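Local coordinates for sterol regulatory element-binding protein cleavage-activating protein (Schizosaccharomyces pombe, PDB 4YHC), which escorts the membrane-bound transcription factor precursor sre1 for processing when sterol and oxygen are low, this chain being the escort's WD40 domain, at residues A233-L238 and V244-L249; L254-T259 and T338-Q343; V272-F277 and G305-E310. The protein carries 9 engineered substitutions. All blocks are in the same frame, centred on the assembly; numbering follows the deposited sequence.

In the fold
The chain enters contact 1 first: 233-238 and 244-249 are the two middle strands of a four-stranded antiparallel sheet, and five residues turn between them. Its next strand carries 254-259, so contacts 1 and 2 share a sheet and touch through Met246 and Leu255. Contact 2 then closes a long span by bringing the 338-343 loop against this outer strand. Within that span, contact 3 sets 272-277, on a strand of the following mixed sheet, beside 305-310, a loop joining two others of its strands. Contacts 2 and 3 meet where Gln343 pairs with Gly305. None of the contacts cross; contact 1 builds one blade, contact 3 lies within the next sheet, and contact 2 joins the two.

Contact 1. Residues A233-L238 and V244-L249; sequences ADILFL and VDMIDL
Asp245 O is met twice from the facing strand: Leu238 N donates to it at 2.8 Å, lying in the carbonyl plane, and Phe237 CA brings a weaker C-H contact to Asp245 O at 3.3 Å. Asp245 N bonds back to Leu238 O, completing one hydrogen-bonded pair of an antiparallel hairpin; Leu236 and Ile247 form the next through both their N-H and C=O groups. Leu249 N then reaches Asp234 O at 2.9 Å; Asp234, with Ile235, forms the G1 beta bulge that faces Ile230.

Phe237 and Met246 share one face of the sheet. With CG anti to the backbone N (chi1 -180°) and chi2 also extended, the Met246 chain runs alongside Phe237 and lays its CG over the ring face, 4.1 Å from the centroid, before bending at its third torsion. Its sulfur stands obliquely to the ring, Met246 SD to Phe237 CZ 3.6 Å, a Met-aromatic contact. Val244 CG1 closes on the ring's edge, in plane, and Ile235 CG2 also meets Met246 CG, at 3.5 Å. Leu315 of strand 311-317 packs on both Ile235 and Met246.

Across the other face, Leu249 CD2 rests on Leu236 CB at 3.7 Å, with Ile179 and Ile181 of strand 175-182 packing behind. Leu249 CB also touches Asp234 OD1.

The carboxylates here are buried but provided for: Asp234 by a salt bridge to Arg188, Asp245 by Arg240 and Ser257, Asp248 by Lys250 N and Asn316. Asp234 OD2 and Asp248 OD1 come within 5.2 Å, so these separate partners probably offset a mild mutual repulsion. The hairpin thus combines apolar contacts on both faces with acidic groups, of which Asp234 through Arg188 and Asp248 through Asn316 bind it to neighbouring sheets.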
ATOM      1  N   ALA A 233      -3.537 -14.175  -1.682  1.00 17.44           N
ATOM      2  CA  ALA A 233      -2.722 -15.384  -1.739  1.00 17.95           C
ATOM      3  C   ALA A 233      -2.665 -16.040  -0.369  1.00 20.56           C
ATOM      4  O   ALA A 233      -2.143 -17.127  -0.235  1.00 23.33           O
ATOM      5  CB  ALA A 233      -1.301 -15.022  -2.259  1.00 18.90           C
ATOM      6  N   ASP A 234      -3.143 -15.343   0.668  1.00 17.98           N
ATOM      7  CA  ASP A 234      -3.059 -15.745   2.077  1.00 22.92           C
ATOM      8  C   ASP A 234      -1.529 -15.961   2.486  1.00 17.48           C
ATOM      9  O   ASP A 234      -1.139 -16.958   3.071  1.00 19.72           O
ATOM     10  CB  ASP A 234      -3.897 -16.978   2.381  1.00 20.91           C
ATOM     11  CG  ASP A 234      -4.530 -16.931   3.736  1.00 23.78           C
ATOM     12  OD1 ASP A 234      -4.230 -16.020   4.527  1.00 20.78           O
ATOM     13  OD2 ASP A 234      -5.429 -17.764   3.978  1.00 24.22           O
ATOM     14  N   ILE A 235      -0.732 -14.972   2.174  1.00 16.18           N
ATOM     15  CA  ILE A 235       0.688 -15.023   2.402  1.00 17.87           C
ATOM     16  C   ILE A 235       1.102 -13.833   3.240  1.00 20.63           C
ATOM     17  O   ILE A 235       0.625 -12.720   2.984  1.00 20.46           O
ATOM     18  CB  ILE A 235       1.450 -14.923   1.093  1.00 20.18           C
ATOM     19  CG1 ILE A 235       1.354 -16.279   0.391  1.00 26.87           C
ATOM     20  CG2 ILE A 235       2.934 -14.653   1.342  1.00 19.05           C
ATOM     21  CD1 ILE A 235       1.831 -16.211  -1.013  1.00 33.12           C
ATOM     22  N   LEU A 236       1.994 -14.091   4.189  1.00 16.01           N
ATOM     23  CA  LEU A 236       2.682 -13.070   4.939  1.00 18.88           C
ATOM     24  C   LEU A 236       4.177 -13.159   4.717  1.00 21.09           C
ATOM     25  O   LEU A 236       4.752 -14.298   4.748  1.00 18.48           O
ATOM     26  CB  LEU A 236       2.404 -13.282   6.417  1.00 18.18           C
ATOM     27  CG  LEU A 236       3.015 -12.238   7.344  1.00 25.99           C
ATOM     28  CD1 LEU A 236       2.091 -11.802   8.431  1.00 25.77           C
ATOM     29  CD2 LEU A 236       4.284 -12.767   8.007  1.00 27.20           C
ATOM     30  N   PHE A 237       4.807 -11.995   4.500  1.00 16.83           N
ATOM     31  CA  PHE A 237       6.265 -11.907   4.313  1.00 19.14           C
ATOM     32  C   PHE A 237       6.806 -11.360   5.656  1.00 24.59           C
ATOM     33  O   PHE A 237       6.316 -10.338   6.163  1.00 21.70           O
ATOM     34  CB  PHE A 237       6.663 -10.996   3.161  1.00 15.50           C
ATOM     35  CG  PHE A 237       6.321 -11.519   1.807  1.00 22.90           C
ATOM     36  CD1 PHE A 237       5.041 -11.386   1.294  1.00 20.72           C
ATOM     37  CD2 PHE A 237       7.272 -12.129   1.027  1.00 15.52           C
ATOM     38  CE1 PHE A 237       4.731 -11.894   0.057  1.00 16.89           C
ATOM     39  CE2 PHE A 237       6.965 -12.622  -0.172  1.00 18.98           C
ATOM     40  CZ  PHE A 237       5.712 -12.479  -0.682  1.00 17.81           C
ATOM     41  N   LEU A 238       7.777 -12.048   6.265  1.00 19.16           N
ATOM     42  CA  LEU A 238       8.438 -11.654   7.511  1.00 16.24           C
ATOM     43  C   LEU A 238       9.904 -11.290   7.161  1.00 18.88           C
ATOM     44  O   LEU A 238      10.645 -12.128   6.777  1.00 17.52           O
ATOM     45  CB  LEU A 238       8.421 -12.807   8.491  1.00 22.09           C
ATOM     46  CG  LEU A 238       8.789 -12.590   9.994  1.00 35.11           C
ATOM     47  CD1 LEU A 238      10.064 -13.296  10.381  1.00 38.66           C
ATOM     48  CD2 LEU A 238       8.922 -11.166  10.486  1.00 32.41           C
ATOM     49  N   VAL A 244      13.908 -12.696   3.895  1.00 16.52           N
ATOM     50  CA  VAL A 244      12.501 -12.596   4.120  1.00 16.35           C
ATOM     51  C   VAL A 244      11.897 -13.978   3.998  1.00 18.76           C
ATOM     52  O   VAL A 244      12.095 -14.634   2.980  1.00 17.74           O
ATOM     53  CB  VAL A 244      11.790 -11.706   3.102  1.00 21.23           C
ATOM     54  CG1 VAL A 244      10.311 -11.585   3.496  1.00 19.28           C
ATOM     55  CG2 VAL A 244      12.385 -10.318   3.085  1.00 24.58           C
ATOM     56  N   ASP A 245      11.134 -14.377   5.021  1.00 17.33           N
ATOM     57  CA  ASP A 245      10.387 -15.648   4.992  1.00 18.90           C
ATOM     58  C   ASP A 245       8.951 -15.431   4.502  1.00 24.97           C
ATOM     59  O   ASP A 245       8.239 -14.497   5.004  1.00 18.46           O
ATOM     60  CB  ASP A 245      10.378 -16.233   6.376  1.00 17.13           C
ATOM     61  CG  ASP A 245      11.799 -16.519   6.866  1.00 20.10           C
ATOM     62  OD1 ASP A 245      12.661 -16.926   6.064  1.00 20.38           O
ATOM     63  OD2 ASP A 245      12.053 -16.312   8.027  1.00 22.39           O
ATOM     64  N   MET A 246       8.571 -16.266   3.512  1.00 19.63           N
ATOM     65  CA  MET A 246       7.297 -16.167   2.825  1.00 18.44           C
ATOM     66  C   MET A 246       6.459 -17.329   3.370  1.00 23.24           C
ATOM     67  O   MET A 246       6.832 -18.477   3.210  1.00 18.55           O
ATOM     68  CB  MET A 246       7.454 -16.211   1.328  1.00 16.34           C
ATOM     69  CG  MET A 246       6.076 -16.099   0.621  1.00 17.35           C
ATOM     70  SD  MET A 246       6.208 -15.980  -1.132  1.00 21.80           S
ATOM     71  CE  MET A 246       6.223 -17.745  -1.474  1.00 20.63           C
ATOM     72  N   ILE A 247       5.393 -17.002   4.107  1.00 21.35           N
ATOM     73  CA  ILE A 247       4.661 -17.961   4.885  1.00 24.98           C
ATOM     74  C   ILE A 247       3.202 -18.095   4.383  1.00 24.61           C
ATOM     75  O   ILE A 247       2.532 -17.092   4.112  1.00 20.17           O
ATOM     76  CB  ILE A 247       4.664 -17.497   6.303  1.00 23.49           C
ATOM     77  CG1 ILE A 247       6.100 -17.427   6.850  1.00 24.94           C
ATOM     78  CG2 ILE A 247       3.745 -18.325   7.152  1.00 18.14           C
ATOM     79  CD1 ILE A 247       6.207 -16.737   8.169  1.00 28.05           C
ATOM     80  N   ASP A 248       2.758 -19.331   4.192  1.00 24.63           N
ATOM     81  CA  ASP A 248       1.344 -19.664   3.853  1.00 21.02           C
ATOM     82  C   ASP A 248       0.519 -19.651   5.113  1.00 23.41           C
ATOM     83  O   ASP A 248       0.673 -20.485   6.025  1.00 20.81           O
ATOM     84  CB  ASP A 248       1.274 -21.021   3.177  1.00 26.07           C
ATOM     85  CG  ASP A 248      -0.187 -21.549   3.004  1.00 54.24           C
ATOM     86  OD1 ASP A 248      -1.232 -20.790   3.120  1.00 43.12           O
ATOM     87  OD2 ASP A 248      -0.242 -22.783   2.715  1.00 60.65           O
ATOM     88  N   LEU A 249      -0.377 -18.706   5.216  1.00 17.26           N
ATOM     89  CA  LEU A 249      -1.124 -18.590   6.462  1.00 21.22           C
ATOM     90  C   LEU A 249      -2.321 -19.576   6.509  1.00 24.37           C
ATOM     91  O   LEU A 249      -2.931 -19.748   7.525  1.00 22.35           O
ATOM     92  CB  LEU A 249      -1.656 -17.162   6.566  1.00 23.78           C
ATOM     93  CG  LEU A 249      -0.981 -15.972   7.209  1.00 34.57           C
ATOM     94  CD1 LEU A 249       0.360 -16.230   7.828  1.00 30.04           C
ATOM     95  CD2 LEU A 249      -1.028 -14.740   6.351  1.00 28.64           C
TER

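Contact 2. Residues L254-T259 and T338-Q343; sequences LLHSFT and TFDELQ
At the classic beta bulge of Leu255 and His256, in the outermost strand of a four-stranded WD40 blade, the His256 ring packs against Phe339 from the loop between strands 335-337 and 344-349. The two rings make an offset stack, centroids 4.9 Å apart and planes at 28°, and their side chains slide past each other in opposite directions. Each ring also receives the other's CB: Phe339 CB sits over the imidazole face, 3.4 Å from His256 CE1, and His256 CB lies over the phenyl face, 3.9 Å from Phe339 CD2. His256 is carried out to the loop by its CG, anti to the backbone N (chi1 -172°). At the imidazole edge Asp340 OD1 approaches His256 CE1 at 3.4 Å, a close approach without a hydrogen bond. Leu255 O lies obliquely, 3.7 Å from Phe339 CE2; within the strand, His256 CD2 lies over the centre of the Phe258 ring. Met246 and Ile313 also touch Phe339, which thus lies between strand 243-248 of one sheet and strand 311-317 of the next. Such aromatic packing of a connecting loop on the outer strand of an adjacent blade fits the side-by-side blades of a beta-propeller.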
ATOM      1  N   LEU A 254       6.085 -22.561   5.972  1.00 25.63           N
ATOM      2  CA  LEU A 254       7.097 -21.751   5.389  1.00 22.13           C
ATOM      3  C   LEU A 254       7.267 -22.146   3.945  1.00 27.78           C
ATOM      4  O   LEU A 254       7.603 -23.269   3.639  1.00 27.88           O
ATOM      5  CB  LEU A 254       8.419 -21.891   6.139  1.00 29.53           C
ATOM      6  CG  LEU A 254       9.572 -21.093   5.489  1.00 33.15           C
ATOM      7  CD1 LEU A 254       9.286 -19.580   5.438  1.00 27.33           C
ATOM      8  CD2 LEU A 254      10.889 -21.336   6.204  1.00 34.34           C
ATOM      9  N   LEU A 255       7.085 -21.229   3.004  1.00 18.31           N
ATOM     10  CA  LEU A 255       7.188 -21.603   1.608  1.00 21.08           C
ATOM     11  C   LEU A 255       8.561 -21.369   0.962  1.00 28.78           C
ATOM     12  O   LEU A 255       8.963 -22.087   0.044  1.00 22.82           O
ATOM     13  CB  LEU A 255       6.157 -20.765   0.811  1.00 17.50           C
ATOM     14  CG  LEU A 255       4.683 -20.961   1.174  1.00 28.92           C
ATOM     15  CD1 LEU A 255       3.833 -19.743   0.840  1.00 30.74           C
ATOM     16  CD2 LEU A 255       4.162 -22.087   0.334  1.00 33.97           C
ATOM     17  N   HIS A 256       9.224 -20.252   1.348  1.00 26.56           N
ATOM     18  CA  HIS A 256      10.566 -19.954   0.876  1.00 21.25           C
ATOM     19  C   HIS A 256      11.177 -18.887   1.748  1.00 23.16           C
ATOM     20  O   HIS A 256      10.435 -18.082   2.314  1.00 17.06           O
ATOM     21  CB  HIS A 256      10.491 -19.425  -0.516  1.00 22.10           C
ATOM     22  CG  HIS A 256      11.801 -19.248  -1.191  1.00 23.16           C
ATOM     23  ND1 HIS A 256      12.635 -20.304  -1.480  1.00 24.15           N
ATOM     24  CD2 HIS A 256      12.383 -18.150  -1.729  1.00 19.16           C
ATOM     25  CE1 HIS A 256      13.668 -19.869  -2.166  1.00 17.39           C
ATOM     26  NE2 HIS A 256      13.537 -18.557  -2.322  1.00 22.99           N
ATOM     27  N   SER A 257      12.518 -18.863   1.793  1.00 18.28           N
ATOM     28  CA  SER A 257      13.285 -17.794   2.399  1.00 22.79           C
ATOM     29  C   SER A 257      14.073 -17.186   1.319  1.00 17.08           C
ATOM     30  O   SER A 257      14.800 -17.876   0.601  1.00 20.10           O
ATOM     31  CB  SER A 257      14.198 -18.308   3.502  1.00 20.20           C
ATOM     32  OG  SER A 257      13.343 -18.804   4.506  1.00 23.23           O
ATOM     33  N   PHE A 258      13.830 -15.908   1.093  1.00 16.74           N
ATOM     34  CA  PHE A 258      14.569 -15.151   0.112  1.00 17.45           C
ATOM     35  C   PHE A 258      15.807 -14.634   0.848  1.00 21.95           C
ATOM     36  O   PHE A 258      15.725 -14.375   2.009  1.00 19.58           O
ATOM     37  CB  PHE A 258      13.745 -13.939  -0.417  1.00 19.31           C
ATOM     38  CG  PHE A 258      12.526 -14.334  -1.251  1.00 17.38           C
ATOM     39  CD1 PHE A 258      11.367 -14.735  -0.652  1.00 21.16           C
ATOM     40  CD2 PHE A 258      12.571 -14.293  -2.613  1.00 18.47           C
ATOM     41  CE1 PHE A 258      10.233 -15.064  -1.400  1.00 17.53           C
ATOM     42  CE2 PHE A 258      11.445 -14.589  -3.369  1.00 18.27           C
ATOM     43  CZ  PHE A 258      10.296 -15.012  -2.758  1.00 15.94           C
ATOM     44  N   THR A 259      16.929 -14.464   0.150  1.00 19.59           N
ATOM     45  CA  THR A 259      18.150 -13.934   0.772  1.00 21.71           C
ATOM     46  C   THR A 259      18.274 -12.461   0.463  1.00 21.87           C
ATOM     47  O   THR A 259      18.234 -12.089  -0.700  1.00 24.12           O
ATOM     48  CB  THR A 259      19.411 -14.667   0.227  1.00 24.44           C
ATOM     49  OG1 THR A 259      19.247 -16.062   0.453  1.00 31.87           O
ATOM     50  CG2 THR A 259      20.657 -14.232   0.999  1.00 29.60           C
ATOM     51  N   THR A 338      10.734 -22.955 -10.211  1.00 35.64           N
ATOM     52  CA  THR A 338      10.998 -23.121  -8.789  1.00 33.94           C
ATOM     53  C   THR A 338      11.529 -21.836  -8.202  1.00 28.83           C
ATOM     54  O   THR A 338      12.039 -20.974  -8.926  1.00 25.88           O
ATOM     55  CB  THR A 338      12.061 -24.211  -8.516  1.00 36.76           C
ATOM     56  OG1 THR A 338      13.300 -23.781  -9.089  1.00 35.44           O
ATOM     57  CG2 THR A 338      11.623 -25.526  -9.139  1.00 37.93           C
ATOM     58  N   PHE A 339      11.443 -21.744  -6.886  1.00 27.56           N
ATOM     59  CA  PHE A 339      11.913 -20.574  -6.176  1.00 34.22           C
ATOM     60  C   PHE A 339      13.387 -20.414  -6.410  1.00 36.87           C
ATOM     61  O   PHE A 339      13.844 -19.314  -6.730  1.00 43.66           O
ATOM     62  CB  PHE A 339      11.552 -20.608  -4.679  1.00 38.10           C
ATOM     63  CG  PHE A 339      10.065 -20.452  -4.414  1.00 40.97           C
ATOM     64  CD1 PHE A 339       9.363 -19.377  -4.913  1.00 38.96           C
ATOM     65  CD2 PHE A 339       9.381 -21.386  -3.674  1.00 35.33           C
ATOM     66  CE1 PHE A 339       8.003 -19.259  -4.730  1.00 37.43           C
ATOM     67  CE2 PHE A 339       8.034 -21.256  -3.459  1.00 41.59           C
ATOM     68  CZ  PHE A 339       7.335 -20.200  -4.006  1.00 39.89           C
ATOM     69  N   ASP A 340      14.130 -21.511  -6.390  1.00 38.73           N
ATOM     70  CA  ASP A 340      15.612 -21.392  -6.547  1.00 43.59           C
ATOM     71  C   ASP A 340      16.115 -20.971  -7.913  1.00 43.43           C
ATOM     72  O   ASP A 340      17.204 -20.410  -7.979  1.00 45.08           O
ATOM     73  CB  ASP A 340      16.344 -22.645  -6.080  1.00 43.25           C
ATOM     74  CG  ASP A 340      15.945 -23.059  -4.690  1.00 54.16           C
ATOM     75  OD1 ASP A 340      15.483 -22.215  -3.882  1.00 52.86           O
ATOM     76  OD2 ASP A 340      16.087 -24.259  -4.399  1.00 62.09           O
ATOM     77  N   GLU A 341      15.342 -21.190  -8.981  1.00 43.70           N
ATOM     78  CA  GLU A 341      15.748 -20.724 -10.310  1.00 46.79           C
ATOM     79  C   GLU A 341      15.193 -19.371 -10.745  1.00 48.75           C
ATOM     80  O   GLU A 341      15.183 -19.049 -11.939  1.00 50.68           O
ATOM     81  CB  GLU A 341      15.422 -21.763 -11.366  1.00 57.46           C
ATOM     82  CG  GLU A 341      13.967 -22.028 -11.645  1.00 66.51           C
ATOM     83  CD  GLU A 341      13.735 -23.467 -12.063  1.00 77.72           C
ATOM     84  OE1 GLU A 341      14.718 -24.227 -12.173  1.00 88.84           O
ATOM     85  OE2 GLU A 341      12.578 -23.859 -12.283  1.00 77.19           O
ATOM     86  N   LEU A 342      14.725 -18.580  -9.779  1.00 43.06           N
ATOM     87  CA  LEU A 342      14.300 -17.203 -10.064  1.00 43.82           C
ATOM     88  C   LEU A 342      15.501 -16.314 -10.321  1.00 42.97           C
ATOM     89  O   LEU A 342      16.457 -16.389  -9.589  1.00 36.02           O
ATOM     90  CB  LEU A 342      13.553 -16.655  -8.846  1.00 42.18           C
ATOM     91  CG  LEU A 342      12.105 -17.168  -8.819  1.00 34.32           C
ATOM     92  CD1 LEU A 342      11.492 -16.928  -7.455  1.00 31.64           C
ATOM     93  CD2 LEU A 342      11.339 -16.508  -9.960  1.00 27.94           C
ATOM     94  N   GLN A 343      15.427 -15.459 -11.330  1.00 46.03           N
ATOM     95  CA  GLN A 343      16.488 -14.457 -11.542  1.00 58.54           C
ATOM     96  C   GLN A 343      16.192 -13.150 -10.768  1.00 47.51           C
ATOM     97  O   GLN A 343      15.094 -12.672 -10.779  1.00 48.97           O
ATOM     98  CB  GLN A 343      16.610 -14.157 -13.034  1.00 70.37           C
ATOM     99  CG  GLN A 343      16.261 -15.359 -13.897  1.00 80.61           C
ATOM    100  CD  GLN A 343      17.159 -15.505 -15.101  1.00 86.61           C
ATOM    101  OE1 GLN A 343      18.153 -16.227 -15.053  1.00 87.09           O
ATOM    102  NE2 GLN A 343      16.823 -14.817 -16.184  1.00 88.26           N
TER

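Contact 3. Residues V272-F277 and G305-E310; sequences VSNSRF and GNESNE. Engineered in segment 305-310: Ser308 (natural residue Cys).
Asn274 and Ser308 bring the two backbones nearest, with CA atoms 7.4 Å apart, where strand 269-278 is interrupted and the 305-310 loop passes alongside. The left-handed backbone of Asn274 (phi 55°, psi 46°) makes this break in the strand. Contact is thin. Asn274 ND2 approaches CB of Ser308, an engineered residue (natural Cys), at 3.4 Å, and Ser273 OG stands 4.2 Å from OE2 of the poorly ordered Glu307, too far for a bond. Both polar ends are engaged inside their own sheet: Ser273 OG with Ser286, Asn274 ND2 with Ser285.

Arg276 braces its own strand and reaches the loop through one water. Its NH1 donates to Asn274 O at 2.9 Å, nearly in the guanidinium plane, which spans the break and helps fix how the guanidinium is turned. The water takes a bond from Arg276 NH2 at 3.1 Å and passes one to Ser308 O at 3.0 Å; since the loop is poorly ordered and the model strained next to that oxygen, this bridge is doubtful in detail. Asp331 makes a salt bridge to the same NH2, a firmer partner for the charge. A loop joining strands 299-304 and 311-317 thus lies against an interrupted strand of its own sheet, consistent with the loops that connect strands in the blades of a WD40 beta-propeller.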
ATOM      1  N   VAL A 272       3.382  -8.147  -6.503  1.00 16.03           N
ATOM      2  CA  VAL A 272       3.434  -9.273  -7.434  1.00 15.10           C
ATOM      3  C   VAL A 272       2.593  -8.983  -8.708  1.00 17.12           C
ATOM      4  O   VAL A 272       1.596  -8.207  -8.694  1.00 16.27           O
ATOM      5  CB  VAL A 272       3.006 -10.592  -6.764  1.00 19.18           C
ATOM      6  CG1 VAL A 272       3.888 -10.963  -5.566  1.00 15.21           C
ATOM      7  CG2 VAL A 272       1.566 -10.492  -6.294  1.00 15.64           C
ATOM      8  N   SER A 273       3.022  -9.557  -9.829  1.00 15.31           N
ATOM      9  CA  SER A 273       2.446  -9.257 -11.111  1.00 15.45           C
ATOM     10  C   SER A 273       1.598 -10.362 -11.701  1.00 18.23           C
ATOM     11  O   SER A 273       1.826 -11.538 -11.460  1.00 15.86           O
ATOM     12  CB  SER A 273       3.505  -8.794 -12.096  1.00 18.99           C
ATOM     13  OG  SER A 273       4.269  -9.892 -12.584  1.00 19.36           O
ATOM     14  N   ASN A 274       0.550  -9.958 -12.431  1.00 15.89           N
ATOM     15  CA  ASN A 274      -0.263 -10.912 -13.193  1.00 18.44           C
ATOM     16  C   ASN A 274      -0.809 -12.027 -12.348  1.00 20.63           C
ATOM     17  O   ASN A 274      -0.677 -13.162 -12.740  1.00 23.72           O
ATOM     18  CB  ASN A 274       0.547 -11.469 -14.360  1.00 21.70           C
ATOM     19  CG  ASN A 274       0.819 -10.406 -15.402  1.00 26.94           C
ATOM     20  OD1 ASN A 274       0.052  -9.432 -15.519  1.00 26.37           O
ATOM     21  ND2 ASN A 274       1.917 -10.535 -16.110  1.00 26.55           N
ATOM     22  N   SER A 275      -1.364 -11.688 -11.184  1.00 16.24           N
ATOM     23  CA  SER A 275      -1.840 -12.654 -10.225  1.00 16.36           C
ATOM     24  C   SER A 275      -3.012 -13.454 -10.939  1.00 25.49           C
ATOM     25  O   SER A 275      -3.817 -12.862 -11.644  1.00 17.48           O
ATOM     26  CB  SER A 275      -2.362 -11.925  -9.019  1.00 16.19           C
ATOM     27  OG  SER A 275      -1.248 -11.529  -8.247  1.00 24.96           O
ATOM     28  N   ARG A 276      -2.997 -14.771 -10.896  1.00 18.79           N
ATOM     29  CA  ARG A 276      -4.175 -15.550 -11.348  1.00 19.50           C
ATOM     30  C   ARG A 276      -4.204 -16.812 -10.511  1.00 23.99           C
ATOM     31  O   ARG A 276      -3.163 -17.206  -9.906  1.00 21.04           O
ATOM     32  CB  ARG A 276      -4.148 -15.817 -12.856  1.00 18.69           C
ATOM     33  CG  ARG A 276      -3.019 -16.732 -13.349  1.00 21.00           C
ATOM     34  CD  ARG A 276      -1.721 -16.004 -13.551  1.00 22.10           C
ATOM     35  NE  ARG A 276      -0.809 -16.696 -14.458  1.00 24.55           N
ATOM     36  CZ  ARG A 276       0.398 -16.254 -14.757  1.00 28.31           C
ATOM     37  NH1 ARG A 276       0.840 -15.114 -14.204  1.00 21.48           N
ATOM     38  NH2 ARG A 276       1.162 -16.932 -15.616  1.00 24.64           N
ATOM     39  N   PHE A 277      -5.388 -17.425 -10.390  1.00 18.04           N
ATOM     40  CA  PHE A 277      -5.536 -18.573  -9.539  1.00 19.04           C
ATOM     41  C   PHE A 277      -6.039 -19.680 -10.448  1.00 24.86           C
ATOM     42  O   PHE A 277      -7.077 -19.492 -11.148  1.00 20.60           O
ATOM     43  CB  PHE A 277      -6.474 -18.233  -8.456  1.00 18.23           C
ATOM     44  CG  PHE A 277      -6.653 -19.294  -7.443  1.00 19.74           C
ATOM     45  CD1 PHE A 277      -7.645 -20.255  -7.576  1.00 18.97           C
ATOM     46  CD2 PHE A 277      -5.904 -19.306  -6.309  1.00 18.20           C
ATOM     47  CE1 PHE A 277      -7.808 -21.233  -6.627  1.00 19.22           C
ATOM     48  CE2 PHE A 277      -6.041 -20.285  -5.377  1.00 18.44           C
ATOM     49  CZ  PHE A 277      -7.048 -21.234  -5.521  1.00 18.95           C
ATOM     50  N   GLY A 305      12.066 -12.835 -11.429  1.00 24.69           N
ATOM     51  CA  GLY A 305      11.244 -13.420 -12.471  1.00 40.85           C
ATOM     52  C   GLY A 305      11.732 -13.230 -13.891  1.00 52.67           C
ATOM     53  O   GLY A 305      12.477 -12.300 -14.191  1.00 57.69           O
ATOM     54  N   ASN A 306      11.295 -14.126 -14.768  1.00 65.81           N
ATOM     55  CA  ASN A 306      11.572 -14.017 -16.192  1.00 76.37           C
ATOM     56  C   ASN A 306      10.464 -13.229 -16.878  1.00 92.96           C
ATOM     57  O   ASN A 306      10.544 -12.936 -18.069  1.00 98.24           O
ATOM     58  CB  ASN A 306      11.701 -15.404 -16.823  1.00 74.54           C
ATOM     59  CG  ASN A 306      12.619 -16.318 -16.038  1.00 75.58           C
ATOM     60  OD1 ASN A 306      12.971 -16.030 -14.896  1.00 81.27           O
ATOM     61  ND2 ASN A 306      13.016 -17.427 -16.651  1.00 72.05           N
ATOM     62  N   GLU A 307       9.432 -12.893 -16.106  1.00102.42           N
ATOM     63  CA  GLU A 307       8.318 -12.068 -16.576  1.00111.00           C
ATOM     64  C   GLU A 307       7.207 -12.864 -17.261  1.00119.40           C
ATOM     65  O   GLU A 307       7.359 -14.053 -17.543  1.00121.40           O
ATOM     66  CB  GLU A 307       8.815 -10.942 -17.487  1.00107.40           C
ATOM     67  CG  GLU A 307       7.714 -10.054 -18.050  1.00 99.98           C
ATOM     68  CD  GLU A 307       6.768  -9.535 -16.983  1.00 88.44           C
ATOM     69  OE1 GLU A 307       5.827  -8.795 -17.335  1.00 84.60           O
ATOM     70  OE2 GLU A 307       6.961  -9.864 -15.795  1.00 80.07           O
ATOM     71  N   SER A 308       6.092 -12.182 -17.516  1.00124.78           N
ATOM     72  CA  SER A 308       4.893 -12.776 -18.104  1.00125.62           C
ATOM     73  C   SER A 308       5.184 -13.736 -19.256  1.00131.29           C
ATOM     74  O   SER A 308       5.477 -14.911 -19.039  1.00135.60           O
ATOM     75  CB  SER A 308       3.936 -11.667 -18.565  1.00120.68           C
ATOM     76  OG  SER A 308       3.034 -12.125 -19.557  1.00118.23           O
ATOM     77  N   ASN A 309       5.083 -13.236 -20.482  1.00131.33           N
ATOM     78  CA  ASN A 309       5.354 -14.060 -21.648  1.00129.12           C
ATOM     79  C   ASN A 309       6.662 -14.819 -21.468  1.00124.33           C
ATOM     80  O   ASN A 309       7.721 -14.363 -21.898  1.00132.38           O
ATOM     81  CB  ASN A 309       5.406 -13.207 -22.913  1.00129.29           C
ATOM     82  CG  ASN A 309       5.758 -14.015 -24.143  1.00129.74           C
ATOM     83  OD1 ASN A 309       5.889 -15.237 -24.080  1.00129.22           O
ATOM     84  ND2 ASN A 309       5.913 -13.335 -25.273  1.00130.04           N
ATOM     85  N   GLU A 310       6.580 -15.976 -20.822  1.00103.49           N
ATOM     86  CA  GLU A 310       7.761 -16.776 -20.535  1.00 81.88           C
ATOM     87  C   GLU A 310       7.442 -17.862 -19.520  1.00 66.21           C
ATOM     88  O   GLU A 310       7.425 -19.046 -19.846  1.00 68.95           O
ATOM     89  CB  GLU A 310       8.882 -15.889 -19.990  1.00 76.23           C
ATOM     90  CG  GLU A 310       9.972 -15.561 -20.996  1.00 79.37           C
ATOM     91  CD  GLU A 310      10.671 -14.250 -20.688  1.00 83.04           C
ATOM     92  OE1 GLU A 310      10.072 -13.185 -20.938  1.00 89.93           O
ATOM     93  OE2 GLU A 310      11.816 -14.284 -20.197  1.00 77.90           O
TER
HETATM   94  O   HOH W   1       3.596 -15.318 -16.711  1.00 29.53           O